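PDB 3EU8: putative glucoamylase from Bacteroides fragilis NCTC 9343, which is of unproven function but probably hydrolyses glucosidic bonds in starch-like glucans, as a glucoamylase would. Local coordinates for residues A36-S41 against N114-H119; A44-H49 against I61-G66. One frame throughout, in Å; residues are numbered along the deposited sequence.

Contact 1. Residues A36-S41 against N114-H119; sequences AAEPNS and NGETGH. With EDO (1,2-ethanediol), chain K.
Glu38 and Glu116 cross at about a right angle where two loops pack together, the one following helix 18-34 and the Asx turn that begins at Asn114, the last residue of strand 112-114. The pair illustrates how a carboxylate can shape its own loop and offer the shaped surface to another. With CG anti to the backbone N (chi1 -170°) and the chain bent at chi2, Glu38 curls over the turn that follows it. Its OE1 takes Ser41 OG on the anti lone pair and Ser41 N on the syn side. OE2 receives Asn40 N from above the carboxylate plane and Asn40 ND2 nearly end-on, at 2.8 Å, so four bonds fix the group. Gly115, lacking a side chain, lets backbone lie against it, its CA 3.5 Å from Glu38 OE1. Asn40 slants across Glu116, its ND2 3.4 Å from Glu116 CG and its amide turned 64° from the carboxylate. Asn114 OD1 accepts from Glu116 N, closing the Asx turn. No direct hydrogen bond joins the two segments. One water donates to Glu38 OE2 and Glu116 OE2, and may ease their repulsion; another donates to Asn40 OD1 and, at 2.8 Å, to Glu116 O.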
ATOM      1  N   ALA A  36       1.178 -16.070   8.897  1.00 24.80           N
ATOM      2  CA  ALA A  36       0.611 -15.233   9.970  1.00 23.94           C
ATOM      3  C   ALA A  36      -0.728 -14.531   9.593  1.00 22.59           C
ATOM      4  O   ALA A  36      -1.153 -13.592  10.256  1.00 23.92           O
ATOM      5  CB  ALA A  36       1.693 -14.218  10.478  1.00 24.17           C
ATOM      6  N   ALA A  37      -1.398 -15.016   8.550  1.00 21.60           N
ATOM      7  CA  ALA A  37      -2.792 -14.672   8.233  1.00 22.02           C
ATOM      8  C   ALA A  37      -3.713 -15.003   9.405  1.00 23.65           C
ATOM      9  O   ALA A  37      -3.546 -16.016  10.064  1.00 25.40           O
ATOM     10  CB  ALA A  37      -3.270 -15.450   6.993  1.00 15.98           C
ATOM     11  N   GLU A  38      -4.703 -14.154   9.654  1.00 25.44           N
ATOM     12  CA  GLU A  38      -5.703 -14.462  10.657  1.00 26.06           C
ATOM     13  C   GLU A  38      -6.405 -15.785  10.222  1.00 26.48           C
ATOM     14  O   GLU A  38      -6.833 -15.909   9.075  1.00 27.16           O
ATOM     15  CB  GLU A  38      -6.639 -13.260  10.820  1.00 25.09           C
ATOM     16  CG  GLU A  38      -7.591 -13.343  12.001  1.00 27.28           C
ATOM     17  CD  GLU A  38      -8.706 -14.335  11.786  1.00 24.71           C
ATOM     18  OE1 GLU A  38      -9.328 -14.334  10.727  1.00 26.12           O
ATOM     19  OE2 GLU A  38      -8.929 -15.160  12.665  1.00 26.04           O
ATOM     20  N   PRO A  39      -6.431 -16.815  11.095  1.00 28.27           N
ATOM     21  CA  PRO A  39      -6.896 -18.116  10.632  1.00 28.78           C
ATOM     22  C   PRO A  39      -8.363 -18.254  10.201  1.00 29.72           C
ATOM     23  O   PRO A  39      -8.640 -19.105   9.385  1.00 28.91           O
ATOM     24  CB  PRO A  39      -6.578 -19.046  11.800  1.00 29.48           C
ATOM     25  CG  PRO A  39      -6.484 -18.189  12.952  1.00 29.94           C
ATOM     26  CD  PRO A  39      -5.957 -16.881  12.482  1.00 29.43           C
ATOM     27  N   ASN A  40      -9.287 -17.464  10.746  1.00 28.62           N
ATOM     28  CA  ASN A  40     -10.705 -17.624  10.427  1.00 26.43           C
ATOM     29  C   ASN A  40     -11.095 -17.079   9.086  1.00 27.98           C
ATOM     30  O   ASN A  40     -11.842 -17.716   8.334  1.00 29.40           O
ATOM     31  CB  ASN A  40     -11.578 -17.015  11.542  1.00 25.90           C
ATOM     32  CG  ASN A  40     -11.396 -17.743  12.873  1.00 37.64           C
ATOM     33  OD1 ASN A  40     -12.066 -18.741  13.150  1.00 49.72           O
ATOM     34  ND2 ASN A  40     -10.465 -17.255  13.698  1.00 36.50           N
ATOM     35  N   SER A  41     -10.610 -15.861   8.816  1.00 25.99           N
ATOM     36  CA  SER A  41     -10.879 -15.125   7.595  1.00 23.92           C
ATOM     37  C   SER A  41      -9.878 -15.424   6.476  1.00 24.72           C
ATOM     38  O   SER A  41     -10.263 -15.377   5.325  1.00 25.89           O
ATOM     39  CB  SER A  41     -10.893 -13.606   7.893  1.00 20.10           C
ATOM     40  OG  SER A  41      -9.598 -13.169   8.304  1.00 18.48           O
ATOM     41  N   ASN A 114     -13.265  -7.662  12.633  1.00 21.16           N
ATOM     42  CA  ASN A 114     -12.833  -8.770  13.430  1.00 22.27           C
ATOM     43  C   ASN A 114     -12.885 -10.001  12.531  1.00 20.65           C
ATOM     44  O   ASN A 114     -13.933 -10.360  12.003  1.00 20.86           O
ATOM     45  CB  ASN A 114     -13.730  -8.923  14.659  1.00 20.26           C
ATOM     46  CG  ASN A 114     -13.224  -9.984  15.618  1.00 24.89           C
ATOM     47  OD1 ASN A 114     -12.579 -10.952  15.216  1.00 27.74           O
ATOM     48  ND2 ASN A 114     -13.548  -9.823  16.889  1.00 25.25           N
ATOM     49  N   GLY A 115     -11.714 -10.590  12.304  1.00 21.34           N
ATOM     50  CA  GLY A 115     -11.584 -11.741  11.415  1.00 22.63           C
ATOM     51  C   GLY A 115     -12.407 -12.929  11.854  1.00 22.50           C
ATOM     52  O   GLY A 115     -12.833 -13.718  11.020  1.00 23.41           O
ATOM     53  N   GLU A 116     -12.641 -13.035  13.166  1.00 25.66           N
ATOM     54  CA  GLU A 116     -13.377 -14.159  13.768  1.00 24.70           C
ATOM     55  C   GLU A 116     -14.906 -14.033  13.640  1.00 27.09           C
ATOM     56  O   GLU A 116     -15.611 -15.035  13.798  1.00 26.42           O
ATOM     57  CB  GLU A 116     -13.011 -14.339  15.252  1.00 23.88           C
ATOM     58  CG  GLU A 116     -11.541 -14.633  15.511  1.00 23.47           C
ATOM     59  CD  GLU A 116     -11.158 -14.624  16.988  1.00 28.67           C
ATOM     60  OE1 GLU A 116     -12.031 -14.443  17.875  1.00 29.33           O
ATOM     61  OE2 GLU A 116      -9.966 -14.859  17.269  1.00 28.90           O
ATOM     62  N   THR A 117     -15.407 -12.832  13.340  1.00 25.57           N
ATOM     63  CA  THR A 117     -16.850 -12.607  13.243  1.00 24.99           C
ATOM     64  C   THR A 117     -17.352 -12.100  11.876  1.00 23.89           C
ATOM     65  O   THR A 117     -18.532 -12.239  11.572  1.00 24.83           O
ATOM     66  CB  THR A 117     -17.318 -11.593  14.344  1.00 22.48           C
ATOM     67  OG1 THR A 117     -16.759 -10.306  14.064  1.00 26.18           O
ATOM     68  CG2 THR A 117     -16.882 -12.042  15.720  1.00 23.07           C
ATOM     69  N   GLY A 118     -16.487 -11.457  11.093  1.00 24.58           N
ATOM     70  CA  GLY A 118     -16.894 -10.792   9.831  1.00 22.63           C
ATOM     71  C   GLY A 118     -17.594  -9.467  10.048  1.00 23.63           C
ATOM     72  O   GLY A 118     -18.101  -8.863   9.109  1.00 25.70           O
ATOM     73  N   HIS A 119     -17.616  -8.984  11.288  1.00 24.03           N
ATOM     74  CA  HIS A 119     -18.246  -7.709  11.586  1.00 23.87           C
ATOM     75  C   HIS A 119     -17.236  -6.587  11.623  1.00 22.89           C
ATOM     76  O   HIS A 119     -16.097  -6.787  12.010  1.00 20.88           O
ATOM     77  CB  HIS A 119     -19.032  -7.766  12.900  1.00 23.99           C
ATOM     78  CG  HIS A 119     -20.199  -8.707  12.843  1.00 34.79           C
ATOM     79  ND1 HIS A 119     -21.032  -8.797  11.743  1.00 43.05           N
ATOM     80  CD2 HIS A 119     -20.636  -9.641  13.718  1.00 37.80           C
ATOM     81  CE1 HIS A 119     -21.947  -9.727  11.961  1.00 43.67           C
ATOM     82  NE2 HIS A 119     -21.727 -10.253  13.150  1.00 36.97           N
TER
HETATM   83  C1  EDO K 452     -13.261 -17.564   5.459  1.00 31.83           C
HETATM   84  O1  EDO K 452     -13.989 -17.195   6.650  1.00 29.18           O
HETATM   85  C2  EDO K 452     -14.166 -18.101   4.338  1.00 38.51           C
HETATM   86  O2  EDO K 452     -14.812 -19.329   4.740  1.00 50.29           O
HETATM   87  O   HOH W   1      -7.865 -15.266  15.195  1.00 29.89           O
HETATM   88  O   HOH W   2     -14.838 -17.727  13.624  1.00 38.17           O

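Contact 2. Residues A44-H49 against I61-G66. With EDO (1,2-ethanediol), chain B.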
ATOM      1  N   ALA A  44      -5.220 -10.465   6.030  1.00 19.37           N
ATOM      2  CA  ALA A  44      -4.040  -9.871   6.687  1.00 22.62           C
ATOM      3  C   ALA A  44      -4.412  -9.240   8.028  1.00 22.72           C
ATOM      4  O   ALA A  44      -5.318  -8.410   8.113  1.00 22.72           O
ATOM      5  CB  ALA A  44      -3.381  -8.794   5.798  1.00 18.64           C
ATOM      6  N   ARG A  45      -3.660  -9.612   9.066  1.00 24.63           N
ATOM      7  CA  ARG A  45      -3.804  -8.996  10.374  1.00 22.34           C
ATOM      8  C   ARG A  45      -3.306  -7.548  10.321  1.00 21.63           C
ATOM      9  O   ARG A  45      -2.263  -7.261   9.755  1.00 20.18           O
ATOM     10  CB  ARG A  45      -2.994  -9.773  11.426  1.00 24.68           C
ATOM     11  CG  ARG A  45      -3.368 -11.264  11.632  1.00 20.21           C
ATOM     12  CD  ARG A  45      -2.398 -11.859  12.617  1.00 22.05           C
ATOM     13  NE  ARG A  45      -2.483 -13.309  12.842  1.00 24.69           N
ATOM     14  CZ  ARG A  45      -3.300 -13.891  13.715  1.00 25.16           C
ATOM     15  NH1 ARG A  45      -4.148 -13.167  14.423  1.00 29.92           N
ATOM     16  NH2 ARG A  45      -3.272 -15.201  13.895  1.00 25.11           N
ATOM     17  N   GLU A  46      -4.057  -6.636  10.922  1.00 21.36           N
ATOM     18  CA  GLU A  46      -3.669  -5.226  10.977  1.00 19.86           C
ATOM     19  C   GLU A  46      -2.274  -5.142  11.620  1.00 21.30           C
ATOM     20  O   GLU A  46      -1.418  -4.434  11.138  1.00 20.65           O
ATOM     21  CB  GLU A  46      -4.695  -4.454  11.809  1.00 18.19           C
ATOM     22  CG  GLU A  46      -4.289  -3.087  12.328  1.00 20.20           C
ATOM     23  CD  GLU A  46      -4.018  -2.102  11.233  1.00 20.37           C
ATOM     24  OE1 GLU A  46      -4.390  -2.369  10.075  1.00 22.06           O
ATOM     25  OE2 GLU A  46      -3.431  -1.057  11.519  1.00 27.27           O
ATOM     26  N   ARG A  47      -2.088  -5.885  12.717  1.00 22.13           N
ATOM     27  CA  ARG A  47      -0.853  -5.858  13.526  1.00 22.00           C
ATOM     28  C   ARG A  47      -0.535  -7.255  14.066  1.00 21.17           C
ATOM     29  O   ARG A  47      -1.440  -8.094  14.280  1.00 21.22           O
ATOM     30  CB  ARG A  47      -1.017  -4.891  14.677  1.00 23.36           C
ATOM     31  CG  ARG A  47      -1.996  -5.451  15.627  1.00 25.72           C
ATOM     32  CD  ARG A  47      -2.507  -4.527  16.576  1.00 31.97           C
ATOM     33  NE  ARG A  47      -3.227  -3.360  16.103  1.00 23.44           N
ATOM     34  CZ  ARG A  47      -4.544  -3.214  15.993  1.00 23.46           C
ATOM     35  NH1 ARG A  47      -5.397  -4.206  16.141  1.00 28.85           N
ATOM     36  NH2 ARG A  47      -5.011  -2.035  15.660  1.00 23.54           N
ATOM     37  N   TYR A  48       0.753  -7.514  14.274  1.00 22.18           N
ATOM     38  CA  TYR A  48       1.216  -8.777  14.814  1.00 20.60           C
ATOM     39  C   TYR A  48       2.501  -8.551  15.627  1.00 21.17           C
ATOM     40  O   TYR A  48       3.519  -8.106  15.096  1.00 20.11           O
ATOM     41  CB  TYR A  48       1.465  -9.724  13.676  1.00 22.19           C
ATOM     42  CG  TYR A  48       1.476 -11.203  13.994  1.00 24.88           C
ATOM     43  CD1 TYR A  48       0.399 -11.809  14.621  1.00 31.95           C
ATOM     44  CD2 TYR A  48       2.542 -12.017  13.596  1.00 33.62           C
ATOM     45  CE1 TYR A  48       0.401 -13.176  14.880  1.00 33.49           C
ATOM     46  CE2 TYR A  48       2.540 -13.391  13.846  1.00 31.51           C
ATOM     47  CZ  TYR A  48       1.462 -13.961  14.479  1.00 32.70           C
ATOM     48  OH  TYR A  48       1.435 -15.320  14.750  1.00 32.10           O
ATOM     49  N   HIS A  49       2.422  -8.866  16.926  1.00 22.13           N
ATOM     50  CA  HIS A  49       3.448  -8.513  17.915  1.00 21.06           C
ATOM     51  C   HIS A  49       4.128  -9.745  18.467  1.00 21.57           C
ATOM     52  O   HIS A  49       3.486 -10.577  19.141  1.00 22.95           O
ATOM     53  CB  HIS A  49       2.849  -7.663  19.064  1.00 19.58           C
ATOM     54  CG  HIS A  49       2.214  -6.368  18.630  1.00 16.04           C
ATOM     55  ND1 HIS A  49       1.521  -5.557  19.509  1.00 18.63           N
ATOM     56  CD2 HIS A  49       2.159  -5.733  17.425  1.00 20.00           C
ATOM     57  CE1 HIS A  49       1.080  -4.483  18.870  1.00 17.16           C
ATOM     58  NE2 HIS A  49       1.465  -4.558  17.607  1.00 18.41           N
ATOM     59  N   ILE A  61      -7.973  -8.583  14.466  1.00 23.15           N
ATOM     60  CA  ILE A  61      -8.488  -7.546  13.555  1.00 23.13           C
ATOM     61  C   ILE A  61      -7.790  -7.607  12.180  1.00 22.44           C
ATOM     62  O   ILE A  61      -6.559  -7.645  12.105  1.00 21.53           O
ATOM     63  CB  ILE A  61      -8.349  -6.137  14.181  1.00 22.02           C
ATOM     64  CG1 ILE A  61      -9.034  -6.118  15.562  1.00 24.10           C
ATOM     65  CG2 ILE A  61      -8.882  -5.013  13.234  1.00 15.84           C
ATOM     66  CD1 ILE A  61     -10.467  -6.673  15.632  1.00 18.72           C
ATOM     67  N   VAL A  62      -8.586  -7.653  11.105  1.00 20.62           N
ATOM     68  CA  VAL A  62      -8.061  -7.798   9.781  1.00 18.97           C
ATOM     69  C   VAL A  62      -8.373  -6.499   9.040  1.00 21.97           C
ATOM     70  O   VAL A  62      -9.381  -5.852   9.274  1.00 19.87           O
ATOM     71  CB  VAL A  62      -8.545  -9.095   9.045  1.00 21.61           C
ATOM     72  CG1 VAL A  62      -7.914 -10.398   9.690  1.00 16.34           C
ATOM     73  CG2 VAL A  62     -10.093  -9.229   8.994  1.00 18.53           C
ATOM     74  N   THR A  63      -7.479  -6.135   8.151  1.00 21.49           N
ATOM     75  CA  THR A  63      -7.543  -4.861   7.435  1.00 23.83           C
ATOM     76  C   THR A  63      -7.850  -5.122   5.985  1.00 22.70           C
ATOM     77  O   THR A  63      -7.218  -5.985   5.348  1.00 22.52           O
ATOM     78  CB  THR A  63      -6.214  -4.069   7.555  1.00 23.01           C
ATOM     79  OG1 THR A  63      -6.222  -2.947   6.641  1.00 34.75           O
ATOM     80  CG2 THR A  63      -5.048  -4.946   7.255  1.00 20.82           C
ATOM     81  N   SER A  64      -8.811  -4.378   5.452  1.00 24.98           N
ATOM     82  CA  SER A  64      -9.167  -4.497   4.026  1.00 25.54           C
ATOM     83  C   SER A  64      -8.021  -4.079   3.058  1.00 23.79           C
ATOM     84  O   SER A  64      -7.623  -4.849   2.178  1.00 24.17           O
ATOM     85  CB  SER A  64     -10.467  -3.713   3.756  1.00 24.15           C
ATOM     86  OG  SER A  64     -10.402  -2.374   4.237  1.00 25.47           O
ATOM     87  N   GLY A  65      -7.487  -2.867   3.219  1.00 24.91           N
ATOM     88  CA  GLY A  65      -6.409  -2.388   2.374  1.00 23.41           C
ATOM     89  C   GLY A  65      -5.124  -3.218   2.473  1.00 26.51           C
ATOM     90  O   GLY A  65      -4.494  -3.569   1.448  1.00 25.41           O
ATOM     91  N   GLY A  66      -4.733  -3.503   3.713  1.00 25.45           N
ATOM     92  CA  GLY A  66      -3.604  -4.343   3.995  1.00 23.51           C
ATOM     93  C   GLY A  66      -3.783  -5.724   3.420  1.00 21.13           C
ATOM     94  O   GLY A  66      -2.805  -6.344   3.039  1.00 21.68           O
TER
HETATM   95  C1  EDO B 472      -8.663  -1.938  14.704  1.00 42.22           C
HETATM   96  O1  EDO B 472      -8.032  -2.624  15.808  1.00 29.23           O
HETATM   97  C2  EDO B 472      -8.741  -0.427  14.923  1.00 38.70           C
HETATM   98  O2  EDO B 472      -7.457   0.181  14.694  1.00 47.46           O
HETATM   99  O   HOH W   3      -4.651  -0.912   7.927  1.00 22.02           O
HETATM  100  O   HOH W   4      -4.627  -7.059  13.907  1.00 31.11           O
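Ala44 and Thr63 meet mainly through the backbone: Thr63 N donates to Ala44 O at 3.1 Å. The same oxygen also receives a CA-H...O contact from Val62, while Ala44 CB packs 3.7 Å from Gly66 O in the first turn of helix 64-79. Ala44 as a whole buries more surface here than any other residue of the two segments, an example of how much a small residue can bury when its backbone carbonyl and its methyl both meet the other segment.

Ile61 supplies the matching bond, its O accepting from Glu46 N at 2.9 Å with an N-H...O angle of 174°. Its side chain runs beside that of Arg47, both pointing the same way, with Arg47 NH1 4.0 Å from Ile61 CB. The guanidinium also bonds to Gly58 O and to O1 of an ethanediol, probably from the crystallisation liquor, that lies against Ile61 CG2.

Thr63 crosses Glu46 at about a right angle, its CB 3.5 Å from Glu46 OE1. That oxygen accepts from Trp112 NE1 and from a water, which lies 2.9 Å from Thr63 OG1. With OG1 anti to the backbone N (chi1 169°), the hydroxyl accepts a weak bond from Gly66 N. The whole is a single antiparallel bridge, with Arg45 and Val62 as its non-hydrogen-bonded pair, running straight into a threonine N-cap.

How the contacts relate
In this pair of contacts the chemistry differs with depth. The centre of contact 1 lies about 20 Å from that of the chain; three of its touching residues are buried and two exposed, and water bridges its segments. The centre of contact 2 lies about 12 Å from the chain's; six of its eight touching residues are buried, none is exposed, and backbone hydrogen bonds join its segments directly. Each takes part of its second segment from the two-stranded sheet 61-63/112-114. The contacts also touch: Val62 CG1 lies 3.3 Å from Glu38 CB, and Arg45 reaches Ala36 O through a weak hydrogen bond. Strand 47-49 pairs instead with 386-388, tying contact 2 to a part of the chain distant in sequence.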